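Long-range contacts in hyperpolarization-activated (Ih) channel (Strongylocentrotus purpuratus, PDB 2PTM), which binds cyclic AMP in the cyclic nucleotide-binding domain of its C-terminal region and, as a whole channel, probably passes potassium across the cell membrane under voltage control: residues Asp4-Gln9 and Lys45-Arg50; Leu94-Phe99 and Tyr162-Ser167; Gln100-Val105 and Ser156-Thr161; Phe111-Phe116 and Glu151-Ser156. All coordinates share one frame; numbering follows the deposited sequence.

How the contacts relate
From the N terminus, contact 1 comes first. It joins the start of helix 5-23 to the loop after helix 28-42, and so closes the helical hairpin of the C-linker before the other contacts begin. Contact 2 then closes a long loop by pairing strands 95-99 and 163-169. Contact 3 is nested inside it and pairs strands 104-106 and 156-159 of the second sheet. Contact 4 is nested inside contact 3, shares Ser156 with it, and brings Phe111-Phe116 to the end of the phosphate-binding cassette. Contacts 2, 3 and 4 touch one another and build the beta roll. Contacts 3 and 4 both reach the cyclic AMP.

Contact 1: Asp4-Gln9 and Lys45-Arg50; sequences DSSSRQ and KMFDER
Ser6 and Phe47 meet beside the first turn of helix 5-23. Ser6 CB lies over one face of the Phe47 ring, displaced toward the rim, and is 3.4 Å from Phe47 CE2. This is a CH-pi contact. The Phe47 CB points away from the helix, but CG stands anti to its own carbonyl carbon (chi1 -44°), and the ring beyond it turns back to Ser6.

Ser6 OG sits between its backbone N and carbonyl carbon (chi1 64°). It touches Lys45 CG at 3.4 Å. The Lys45 chain is extended beyond CG and passes both serine hydroxyls; its CE is 3.7 Å from Ser7 OG. The lysine side chain meets the two serines through its methylene groups.

On the next turn, Gln9 and Met46 cross at about a right angle, with Gln9 CG 3.8 Å from Met46 CB. The end of Met46 leads away from Gln9, and its side chain also packs on Tyr10 and Lys13 of the same helix.

One backbone hydrogen bond fixes the loop. Met46 N donates to Ser6 O at 2.9 Å and is nearly straight (166°), with the donor above the carbonyl plane.

Phe47 also packs on Tyr23 of the second subunit. An alanine in place of Phe47 would probably open a gap over Ser6 CB and deprive that tyrosine of the ring it packs on.

Glu19 of the second subunit accepts hydrogen bonds from the backbone N of Ser5 and Ser6. The site is a subunit interface of the C-linker, consistent with the elbow-on-shoulder packing of HCN channels.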
# COMPACT_ATOMS: atom_id res chain seq x y z
N ASP A 4 13.08 22.14 -17.43
CA ASP A 4 13.80 21.23 -18.31
C ASP A 4 13.65 19.78 -17.86
O ASP A 4 13.45 18.89 -18.68
CB ASP A 4 15.27 21.61 -18.40
N SER A 5 13.78 19.54 -16.56
CA SER A 5 13.58 18.20 -16.00
C SER A 5 12.10 17.79 -16.10
O SER A 5 11.78 16.61 -16.30
CB SER A 5 14.06 18.15 -14.56
N SER A 6 11.21 18.76 -15.95
CA SER A 6 9.78 18.51 -16.07
C SER A 6 9.40 18.23 -17.53
O SER A 6 8.50 17.44 -17.81
CB SER A 6 8.99 19.70 -15.52
OG SER A 6 9.21 20.87 -16.30
N SER A 7 10.11 18.88 -18.44
CA SER A 7 9.88 18.70 -19.87
C SER A 7 10.33 17.32 -20.35
O SER A 7 9.65 16.68 -21.15
CB SER A 7 10.61 19.78 -20.67
OG SER A 7 10.14 21.06 -20.31
N ARG A 8 11.49 16.87 -19.85
CA ARG A 8 12.02 15.56 -20.20
C ARG A 8 11.09 14.46 -19.69
O ARG A 8 10.86 13.46 -20.37
CB ARG A 8 13.42 15.37 -19.62
N GLN A 9 10.55 14.66 -18.50
CA GLN A 9 9.63 13.71 -17.90
C GLN A 9 8.43 13.50 -18.82
O GLN A 9 7.97 12.37 -18.99
CB GLN A 9 9.15 14.24 -16.54
CG GLN A 9 8.39 13.23 -15.69
CD GLN A 9 9.30 12.39 -14.82
OE1 GLN A 9 10.51 12.63 -14.75
NE2 GLN A 9 8.73 11.41 -14.14
N LYS A 45 4.83 19.32 -19.51
CA LYS A 45 5.67 19.24 -18.32
C LYS A 45 5.02 18.37 -17.26
O LYS A 45 3.85 18.56 -16.92
CB LYS A 45 5.94 20.64 -17.77
CG LYS A 45 6.86 21.48 -18.64
CD LYS A 45 6.98 22.91 -18.12
CE LYS A 45 8.05 23.68 -18.86
NZ LYS A 45 8.23 25.06 -18.30
N MET A 46 5.77 17.42 -16.74
CA MET A 46 5.29 16.59 -15.65
C MET A 46 6.19 16.68 -14.44
O MET A 46 7.27 16.08 -14.39
CB MET A 46 5.15 15.13 -16.09
CG MET A 46 4.06 14.89 -17.11
SD MET A 46 3.98 13.17 -17.62
CE MET A 46 2.75 12.53 -16.48
N PHE A 47 5.75 17.46 -13.46
CA PHE A 47 6.37 17.47 -12.15
C PHE A 47 5.75 16.29 -11.41
O PHE A 47 5.24 15.37 -12.05
CB PHE A 47 6.07 18.80 -11.46
CG PHE A 47 6.23 20.00 -12.35
CD1 PHE A 47 5.19 20.41 -13.17
CD2 PHE A 47 7.42 20.70 -12.38
CE1 PHE A 47 5.34 21.52 -14.00
CE2 PHE A 47 7.57 21.81 -13.20
CZ PHE A 47 6.53 22.21 -14.01
N ASP A 48 5.79 16.31 -10.09
CA ASP A 48 5.17 15.22 -9.33
C ASP A 48 4.22 15.75 -8.25
O ASP A 48 3.05 15.37 -8.21
CB ASP A 48 6.24 14.32 -8.70
CG ASP A 48 5.67 13.00 -8.20
OD1 ASP A 48 4.43 12.88 -8.08
OD2 ASP A 48 6.47 12.07 -7.93
N GLU A 49 4.75 16.62 -7.39
CA GLU A 49 4.02 17.18 -6.26
C GLU A 49 3.82 16.17 -5.13
O GLU A 49 4.02 16.50 -3.96
CB GLU A 49 2.67 17.77 -6.69
CG GLU A 49 1.98 18.55 -5.59
CD GLU A 49 0.63 19.10 -6.02
OE1 GLU A 49 -0.04 18.44 -6.84
OE2 GLU A 49 0.23 20.17 -5.53
N ARG A 50 3.44 14.94 -5.48
CA ARG A 50 3.28 13.88 -4.49
C ARG A 50 4.59 13.59 -3.77
O ARG A 50 4.60 13.35 -2.57
CB ARG A 50 2.73 12.62 -5.14

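Contact 2: Leu94-Phe99 and Tyr162-Ser167; sequences LEFEVF and YCTLFS
Ser167 and Glu97 make the short polar contact of the tight side. Ser167 OG donates to Glu97 OE2 at 2.6 Å, from the anti side of the carboxylate. The same oxygen takes a salt bridge from Arg114, so two donors grip it. Farther along this face, Leu165 CD1 packs 3.6 Å from Phe99 CD2, and these two side chains cross at about a right angle. Phe116 on strand 114-118 touches both Leu165 and Glu97. Cys163 is buried here too.

Glu95 marks the loose end of the same face. Its CB is 3.6 Å from Ser167 OG, but the chain bends at chi2 and the carboxylate leads away from the sheet on the exposed surface.

The other face carries Phe96, Val98, Thr164 and Phe166. Phe96 CG is anti to the backbone N (chi1 -176°). Its CD1 lies over one face of the Phe166 ring, toward the rim, 3.6 Å from CZ of Phe166. The ring planes are 52° apart. Both rings are partly exposed. Val98 and Thr164 lie side by side, pointing the same way, and are buried; Tyr37 and Tyr40 of helix 28-42 cover Val98.

Six backbone hydrogen bonds join the strands, two each at Glu95-Ser167, Glu97-Leu165 and Phe99-Cys163. This is a regular antiparallel pair in the beta roll of a cyclic nucleotide-binding domain.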
# COMPACT_ATOMS: atom_id res chain seq x y z
N LEU A 94 -8.18 16.85 -1.21
CA LEU A 94 -8.72 16.88 -2.58
C LEU A 94 -7.77 16.21 -3.58
O LEU A 94 -6.55 16.29 -3.43
CB LEU A 94 -9.00 18.32 -3.01
CG LEU A 94 -10.12 19.07 -2.28
CD1 LEU A 94 -10.20 20.50 -2.80
CD2 LEU A 94 -11.45 18.36 -2.47
N GLU A 95 -8.32 15.55 -4.59
CA GLU A 95 -7.52 14.97 -5.67
C GLU A 95 -7.84 15.65 -6.99
O GLU A 95 -9.00 15.74 -7.38
CB GLU A 95 -7.79 13.47 -5.80
CG GLU A 95 -7.19 12.64 -4.67
CD GLU A 95 -5.68 12.58 -4.73
OE1 GLU A 95 -5.13 12.68 -5.85
OE2 GLU A 95 -5.04 12.42 -3.67
N PHE A 96 -6.82 16.12 -7.69
CA PHE A 96 -7.03 16.80 -8.98
C PHE A 96 -7.44 15.79 -10.05
O PHE A 96 -6.83 14.73 -10.18
CB PHE A 96 -5.75 17.51 -9.39
CG PHE A 96 -5.87 18.30 -10.65
CD1 PHE A 96 -6.74 19.37 -10.73
CD2 PHE A 96 -5.10 17.99 -11.76
CE1 PHE A 96 -6.84 20.12 -11.89
CE2 PHE A 96 -5.20 18.74 -12.93
CZ PHE A 96 -6.07 19.80 -12.99
N GLU A 97 -8.47 16.12 -10.82
CA GLU A 97 -8.92 15.25 -11.90
C GLU A 97 -9.25 16.12 -13.09
O GLU A 97 -9.70 17.25 -12.91
CB GLU A 97 -10.17 14.43 -11.50
CG GLU A 97 -9.91 13.39 -10.39
CD GLU A 97 -11.08 12.46 -10.16
OE1 GLU A 97 -11.75 12.07 -11.15
OE2 GLU A 97 -11.33 12.10 -9.00
N VAL A 98 -9.02 15.61 -14.29
CA VAL A 98 -9.40 16.33 -15.50
C VAL A 98 -10.27 15.41 -16.32
O VAL A 98 -9.97 14.22 -16.43
CB VAL A 98 -8.15 16.74 -16.34
CG1 VAL A 98 -8.57 17.12 -17.75
CG2 VAL A 98 -7.39 17.88 -15.68
N PHE A 99 -11.36 15.96 -16.86
CA PHE A 99 -12.24 15.25 -17.79
C PHE A 99 -12.41 16.05 -19.09
O PHE A 99 -12.14 17.26 -19.13
CB PHE A 99 -13.61 14.96 -17.15
CG PHE A 99 -13.59 13.89 -16.08
CD1 PHE A 99 -13.90 12.56 -16.39
CD2 PHE A 99 -13.29 14.21 -14.76
CE1 PHE A 99 -13.88 11.58 -15.42
CE2 PHE A 99 -13.27 13.23 -13.77
CZ PHE A 99 -13.57 11.90 -14.10
N TYR A 162 -13.89 20.88 -21.45
CA TYR A 162 -12.85 20.31 -20.60
C TYR A 162 -13.18 20.75 -19.17
O TYR A 162 -13.56 21.90 -18.96
CB TYR A 162 -11.46 20.81 -21.00
CG TYR A 162 -10.79 19.92 -22.02
CD1 TYR A 162 -11.09 20.04 -23.37
CD2 TYR A 162 -9.88 18.95 -21.62
CE1 TYR A 162 -10.48 19.21 -24.30
CE2 TYR A 162 -9.28 18.12 -22.53
CZ TYR A 162 -9.58 18.25 -23.88
OH TYR A 162 -8.98 17.43 -24.79
N CYS A 163 -13.03 19.85 -18.21
CA CYS A 163 -13.32 20.18 -16.81
C CYS A 163 -12.15 19.83 -15.93
O CYS A 163 -11.58 18.75 -16.05
CB CYS A 163 -14.57 19.44 -16.31
SG CYS A 163 -16.09 20.02 -17.10
N THR A 164 -11.79 20.75 -15.06
CA THR A 164 -10.81 20.47 -14.04
C THR A 164 -11.56 20.42 -12.72
O THR A 164 -12.23 21.38 -12.33
CB THR A 164 -9.70 21.52 -14.02
OG1 THR A 164 -10.29 22.82 -13.87
CG2 THR A 164 -8.95 21.50 -15.34
N LEU A 165 -11.48 19.27 -12.06
CA LEU A 165 -12.25 19.00 -10.86
C LEU A 165 -11.31 18.63 -9.72
O LEU A 165 -10.16 18.24 -9.96
CB LEU A 165 -13.20 17.81 -11.10
CG LEU A 165 -14.07 17.86 -12.35
CD1 LEU A 165 -14.88 16.58 -12.51
CD2 LEU A 165 -14.98 19.08 -12.27
N PHE A 166 -11.79 18.77 -8.49
CA PHE A 166 -11.09 18.23 -7.34
C PHE A 166 -12.04 17.30 -6.62
O PHE A 166 -13.14 17.73 -6.23
CB PHE A 166 -10.64 19.35 -6.41
CG PHE A 166 -9.48 20.14 -6.95
CD1 PHE A 166 -8.18 19.76 -6.67
CD2 PHE A 166 -9.70 21.23 -7.77
CE1 PHE A 166 -7.11 20.49 -7.18
CE2 PHE A 166 -8.64 21.96 -8.29
CZ PHE A 166 -7.34 21.59 -8.00
N SER A 167 -11.66 16.04 -6.48
CA SER A 167 -12.57 15.07 -5.86
C SER A 167 -12.24 14.85 -4.39
O SER A 167 -11.10 15.05 -3.97
CB SER A 167 -12.55 13.75 -6.62
OG SER A 167 -11.25 13.18 -6.61

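Contact 3: Gln100-Val105 and Ser156-Thr161; sequences QPADYV and SVKCET. With CMP (adenosine-3',5'-cyclic-monophosphate), chain C.
Tyr104 and Lys158 form the main side-chain contact, a CH-pi packing. Lys158 CG lies over the centre of the Tyr104 ring, 4.1 Å from the centroid. Farther out, Lys158 CD is 3.5 Å from Tyr104 CZ. The lysine CG is anti to the backbone N (chi1 -174°) and the chain is extended beyond it, with its methylenes over the ring. An alanine in place of Tyr104 would remove this surface and probably leave the lysine chain freer to turn.

The backbone bonds form a second group. Ala102 N donates to Cys159 O at 2.7 Å. Cys159 N donates to Asp103 O at 2.9 Å, nearly along the C=O axis. A weak bond runs from Val105 N to Val157 O.

The Asp103 carboxylate is a third group. Gln100 to Asp103 is a type II turn, and Asp103 OD2 accepts from Gln100 N at 2.9 Å, met from above the carboxylate plane. Asp103 OD1 takes a salt bridge from Lys33.

In the apolar packing, Val105 CG2 is 3.5 Å from Cys159 SG, and Phe99 covers both. Separately, Val157 CG2 makes a van der Waals approach of 3.9 Å to the ribose O4' of cyclic AMP.

The chemistry is divided. The lysine methylenes and tyrosine ring pack on a partly exposed face, the sulfur and valine lie buried, and the turn is tied by its own aspartate, whose other oxygen is likely to be steadied by the charge of Lys33.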
# COMPACT_ATOMS: atom_id res chain seq x y z
N GLN A 100 -12.86 15.37 -20.13
CA GLN A 100 -12.96 15.92 -21.48
C GLN A 100 -14.41 16.07 -21.91
O GLN A 100 -15.30 15.44 -21.35
CB GLN A 100 -12.21 15.01 -22.46
CG GLN A 100 -10.68 15.14 -22.32
CD GLN A 100 -9.93 14.05 -23.02
OE1 GLN A 100 -10.01 12.88 -22.63
NE2 GLN A 100 -9.16 14.41 -24.05
N PRO A 101 -14.66 16.91 -22.93
CA PRO A 101 -16.02 17.12 -23.44
C PRO A 101 -16.73 15.80 -23.72
O PRO A 101 -16.13 14.89 -24.30
CB PRO A 101 -15.78 17.89 -24.74
CG PRO A 101 -14.54 18.63 -24.50
CD PRO A 101 -13.68 17.78 -23.61
N ALA A 102 -17.99 15.72 -23.28
CA ALA A 102 -18.85 14.54 -23.44
C ALA A 102 -18.54 13.37 -22.49
O ALA A 102 -19.26 12.36 -22.49
CB ALA A 102 -18.90 14.09 -24.92
N ASP A 103 -17.50 13.48 -21.66
CA ASP A 103 -17.24 12.45 -20.65
C ASP A 103 -18.37 12.41 -19.62
O ASP A 103 -18.81 13.45 -19.13
CB ASP A 103 -15.94 12.74 -19.88
CG ASP A 103 -14.70 12.31 -20.63
OD1 ASP A 103 -14.83 11.69 -21.71
OD2 ASP A 103 -13.59 12.59 -20.12
N TYR A 104 -18.81 11.21 -19.27
CA TYR A 104 -19.70 11.04 -18.12
C TYR A 104 -18.88 10.86 -16.85
O TYR A 104 -18.27 9.82 -16.64
CB TYR A 104 -20.64 9.85 -18.32
CG TYR A 104 -21.78 10.14 -19.26
CD1 TYR A 104 -22.98 10.65 -18.80
CD2 TYR A 104 -21.65 9.91 -20.62
CE1 TYR A 104 -24.03 10.92 -19.66
CE2 TYR A 104 -22.68 10.17 -21.49
CZ TYR A 104 -23.86 10.68 -21.01
OH TYR A 104 -24.87 10.93 -21.91
N VAL A 105 -18.84 11.89 -16.02
CA VAL A 105 -18.15 11.81 -14.73
C VAL A 105 -18.93 10.89 -13.80
O VAL A 105 -18.34 10.13 -13.03
CB VAL A 105 -18.03 13.18 -14.08
CG1 VAL A 105 -17.18 13.10 -12.79
CG2 VAL A 105 -17.44 14.18 -15.07
N SER A 156 -27.14 11.63 -13.88
CA SER A 156 -25.82 11.54 -14.52
C SER A 156 -25.21 12.93 -14.62
O SER A 156 -25.93 13.93 -14.59
CB SER A 156 -25.93 10.90 -15.91
OG SER A 156 -26.53 9.62 -15.83
N VAL A 157 -23.89 13.00 -14.73
CA VAL A 157 -23.21 14.28 -14.89
C VAL A 157 -22.27 14.16 -16.08
O VAL A 157 -21.39 13.30 -16.08
CB VAL A 157 -22.42 14.66 -13.63
CG1 VAL A 157 -21.73 16.02 -13.81
CG2 VAL A 157 -23.35 14.66 -12.40
N LYS A 158 -22.48 15.01 -17.08
CA LYS A 158 -21.75 14.92 -18.34
C LYS A 158 -21.04 16.23 -18.61
O LYS A 158 -21.65 17.29 -18.55
CB LYS A 158 -22.71 14.61 -19.49
CG LYS A 158 -22.06 14.35 -20.85
CD LYS A 158 -23.15 14.02 -21.88
CE LYS A 158 -22.54 13.55 -23.22
NZ LYS A 158 -23.59 13.41 -24.27
N CYS A 159 -19.75 16.15 -18.94
CA CYS A 159 -18.97 17.35 -19.24
C CYS A 159 -19.36 17.99 -20.57
O CYS A 159 -19.43 17.30 -21.60
CB CYS A 159 -17.49 17.02 -19.28
SG CYS A 159 -16.85 16.45 -17.72
N GLU A 160 -19.56 19.30 -20.57
CA GLU A 160 -19.78 20.04 -21.80
C GLU A 160 -18.43 20.50 -22.36
O GLU A 160 -18.23 20.50 -23.56
CB GLU A 160 -20.71 21.25 -21.58
CG GLU A 160 -22.17 20.91 -21.36
CD GLU A 160 -22.92 20.68 -22.66
OE1 GLU A 160 -24.02 21.25 -22.82
OE2 GLU A 160 -22.40 19.96 -23.54
N THR A 161 -17.52 20.87 -21.47
CA THR A 161 -16.23 21.44 -21.86
C THR A 161 -15.16 20.54 -21.25
O THR A 161 -15.48 19.54 -20.62
CB THR A 161 -16.05 22.84 -21.26
OG1 THR A 161 -16.05 22.75 -19.83
CG2 THR A 161 -17.18 23.78 -21.69
P CMP C . -25.17 12.20 -6.80
O1P CMP C . -26.58 11.55 -6.77
O2P CMP C . -24.17 11.68 -5.88
O5' CMP C . -24.83 12.14 -8.37
C5' CMP C . -25.28 13.05 -9.35
C4' CMP C . -25.21 14.50 -8.89
O4' CMP C . -25.98 15.43 -9.64
C3' CMP C . -25.88 14.58 -7.54
O3' CMP C . -25.46 13.77 -6.50
C2' CMP C . -26.00 16.07 -7.23
O2' CMP C . -24.72 16.59 -6.91
C1' CMP C . -26.27 16.53 -8.70
N9 CMP C . -27.64 16.92 -8.90
C8 CMP C . -28.80 16.11 -8.99
N7 CMP C . -29.91 16.83 -9.23
C5 CMP C . -29.48 18.16 -9.27
C6 CMP C . -30.14 19.41 -9.46
N6 CMP C . -31.49 19.47 -9.68
N1 CMP C . -29.39 20.56 -9.43
C2 CMP C . -28.06 20.47 -9.23
N3 CMP C . -27.30 19.37 -9.04
C4 CMP C . -28.04 18.24 -9.08

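Contact 4: Phe111-Phe116 and Glu151-Ser156; sequences FGDRMF and ERRVAS. With CMP (adenosine-3',5'-cyclic-monophosphate), chain C.
Arg153 and Arg114 are joined by a hydrogen bond from Arg153 NH2 to Arg114 O, 2.8 Å long and nearly straight (168°). The oxygen lies in the guanidinium plane. On the same group, Arg153 NH1 donates to O2P of cyclic AMP at 2.9 Å. The Arg153 chain bends at chi2 (-64°), which places CD 3.5 Å from the same O2P. The next residue adds a backbone bond, with Val154 N 2.8 Å from O1P of the nucleotide. Two phosphate oxygens are thus held by neighbouring residues.

Gly112 CA lies against one face of the Arg153 guanidinium, 3.5 Å from CZ of Arg153. The absence of a side chain lets it come this close.

Two waters lie at the edge of the guanidinium. One links Arg153 NE to Phe111 O. The other links Arg153 NH2 to Asp113 OD1, whose charge probably adds to the hold on the arginine. A separate water bridges the backbones, from Gly112 N to Glu151 O.

The next shell fixes the strand. Asp113 OD1 uses its syn lone pair for a salt bridge with Arg114 NH1 at 2.9 Å. Arg114 also pairs with Glu97 and with Glu58 of the third subunit.

Farther out, Phe111 CE1 lies over the centre of the Arg152 guanidinium, 3.6 Å from Arg152 CZ. The planes are 36° apart. Arg152 NH1 donates to Glu179 O of the third subunit and to Gly109 O.

The contact lies at the start of strand 114-118, which runs beside strand 163-169. Residues 151-155 lead from helix 145-149 to strand 156-159. With that helix and Gly143-Glu144 before it, they belong to the phosphate-binding cassette.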
# COMPACT_ATOMS: atom_id res chain seq x y z
N PHE A 111 -23.22 3.10 -7.81
CA PHE A 111 -22.69 3.50 -6.50
C PHE A 111 -21.64 4.59 -6.70
O PHE A 111 -20.97 4.63 -7.73
CB PHE A 111 -22.02 2.32 -5.79
CG PHE A 111 -22.98 1.25 -5.35
CD1 PHE A 111 -24.32 1.55 -5.13
CD2 PHE A 111 -22.54 -0.05 -5.13
CE1 PHE A 111 -25.20 0.57 -4.71
CE2 PHE A 111 -23.42 -1.03 -4.70
CZ PHE A 111 -24.75 -0.72 -4.50
N GLY A 112 -21.49 5.46 -5.71
CA GLY A 112 -20.52 6.54 -5.80
C GLY A 112 -19.38 6.37 -4.81
O GLY A 112 -19.59 5.93 -3.68
N ASP A 113 -18.17 6.70 -5.24
CA ASP A 113 -17.00 6.56 -4.38
C ASP A 113 -16.38 7.91 -4.00
O ASP A 113 -15.45 7.96 -3.20
CB ASP A 113 -15.95 5.63 -5.01
CG ASP A 113 -15.38 6.16 -6.32
OD1 ASP A 113 -15.89 7.18 -6.85
OD2 ASP A 113 -14.42 5.56 -6.84
N ARG A 114 -16.90 8.99 -4.56
CA ARG A 114 -16.34 10.31 -4.29
C ARG A 114 -17.28 11.41 -4.80
O ARG A 114 -18.19 11.14 -5.58
CB ARG A 114 -14.95 10.45 -4.96
CG ARG A 114 -14.95 10.40 -6.50
CD ARG A 114 -13.56 10.02 -7.02
NE ARG A 114 -13.37 10.29 -8.45
CZ ARG A 114 -13.80 9.49 -9.42
NH1 ARG A 114 -14.45 8.37 -9.13
NH2 ARG A 114 -13.57 9.80 -10.70
N MET A 115 -17.05 12.65 -4.35
CA MET A 115 -17.76 13.81 -4.87
C MET A 115 -16.75 14.74 -5.53
O MET A 115 -15.54 14.51 -5.42
CB MET A 115 -18.51 14.56 -3.77
CG MET A 115 -17.58 15.25 -2.78
SD MET A 115 -18.50 16.43 -1.79
CE MET A 115 -19.02 17.59 -3.04
N PHE A 116 -17.25 15.77 -6.21
CA PHE A 116 -16.41 16.62 -7.05
C PHE A 116 -16.68 18.10 -6.85
O PHE A 116 -17.84 18.53 -6.77
CB PHE A 116 -16.67 16.31 -8.53
CG PHE A 116 -16.45 14.87 -8.89
CD1 PHE A 116 -15.24 14.45 -9.42
CD2 PHE A 116 -17.47 13.94 -8.72
CE1 PHE A 116 -15.04 13.12 -9.76
CE2 PHE A 116 -17.27 12.61 -9.05
CZ PHE A 116 -16.05 12.20 -9.57
N GLU A 151 -26.74 5.61 -0.84
CA GLU A 151 -27.55 4.90 -1.82
C GLU A 151 -26.88 4.94 -3.19
O GLU A 151 -25.71 4.58 -3.33
CB GLU A 151 -28.95 5.52 -1.91
CG GLU A 151 -29.76 5.41 -0.62
CD GLU A 151 -30.24 4.00 -0.36
OE1 GLU A 151 -30.04 3.13 -1.23
OE2 GLU A 151 -30.83 3.77 0.72
N ARG A 152 -27.62 5.39 -4.21
CA ARG A 152 -27.07 5.43 -5.56
C ARG A 152 -27.09 6.84 -6.14
O ARG A 152 -27.80 7.70 -5.63
CB ARG A 152 -27.84 4.49 -6.48
CG ARG A 152 -27.84 3.04 -6.00
CD ARG A 152 -28.75 2.18 -6.84
NE ARG A 152 -28.70 0.77 -6.43
CZ ARG A 152 -27.93 -0.14 -7.00
NH1 ARG A 152 -27.15 0.19 -8.01
NH2 ARG A 152 -27.94 -1.40 -6.57
N ARG A 153 -26.31 7.06 -7.19
CA ARG A 153 -26.32 8.33 -7.93
C ARG A 153 -27.73 8.64 -8.44
O ARG A 153 -28.38 7.77 -9.00
CB ARG A 153 -25.36 8.25 -9.11
CG ARG A 153 -23.90 7.93 -8.76
CD ARG A 153 -23.26 9.01 -7.91
NE ARG A 153 -21.80 8.93 -7.95
CZ ARG A 153 -20.98 9.70 -7.24
NH1 ARG A 153 -21.48 10.61 -6.41
NH2 ARG A 153 -19.66 9.57 -7.35
N VAL A 154 -28.19 9.88 -8.25
CA VAL A 154 -29.58 10.21 -8.61
C VAL A 154 -29.72 10.85 -9.99
O VAL A 154 -30.83 11.09 -10.46
CB VAL A 154 -30.28 11.08 -7.54
CG1 VAL A 154 -30.14 10.43 -6.18
CG2 VAL A 154 -29.73 12.51 -7.54
N ALA A 155 -28.59 11.11 -10.64
CA ALA A 155 -28.58 11.77 -11.93
C ALA A 155 -27.25 11.43 -12.58
O ALA A 155 -26.34 10.99 -11.89
CB ALA A 155 -28.71 13.28 -11.75
N SER A 156 -27.14 11.63 -13.88
CA SER A 156 -25.82 11.54 -14.52
C SER A 156 -25.21 12.93 -14.62
O SER A 156 -25.93 13.93 -14.59
CB SER A 156 -25.93 10.90 -15.91
OG SER A 156 -26.53 9.62 -15.83
P CMP C . -25.17 12.20 -6.80
O1P CMP C . -26.58 11.55 -6.77
O2P CMP C . -24.17 11.68 -5.88
O5' CMP C . -24.83 12.14 -8.37
C5' CMP C . -25.28 13.05 -9.35
C4' CMP C . -25.21 14.50 -8.89
O4' CMP C . -25.98 15.43 -9.64
C3' CMP C . -25.88 14.58 -7.54
O3' CMP C . -25.46 13.77 -6.50
C2' CMP C . -26.00 16.07 -7.23
O2' CMP C . -24.72 16.59 -6.91
C1' CMP C . -26.27 16.53 -8.70
N9 CMP C . -27.64 16.92 -8.90
C8 CMP C . -28.80 16.11 -8.99
N7 CMP C . -29.91 16.83 -9.23
C5 CMP C . -29.48 18.16 -9.27
C6 CMP C . -30.14 19.41 -9.46
N6 CMP C . -31.49 19.47 -9.68
N1 CMP C . -29.39 20.56 -9.43
C2 CMP C . -28.06 20.47 -9.23
N3 CMP C . -27.30 19.37 -9.04
C4 CMP C . -28.04 18.24 -9.08
O HOH W 1 -20.58 6.98 -9.49
O HOH W 2 -23.04 4.53 -3.21
O HOH W 3 -17.98 7.70 -8.59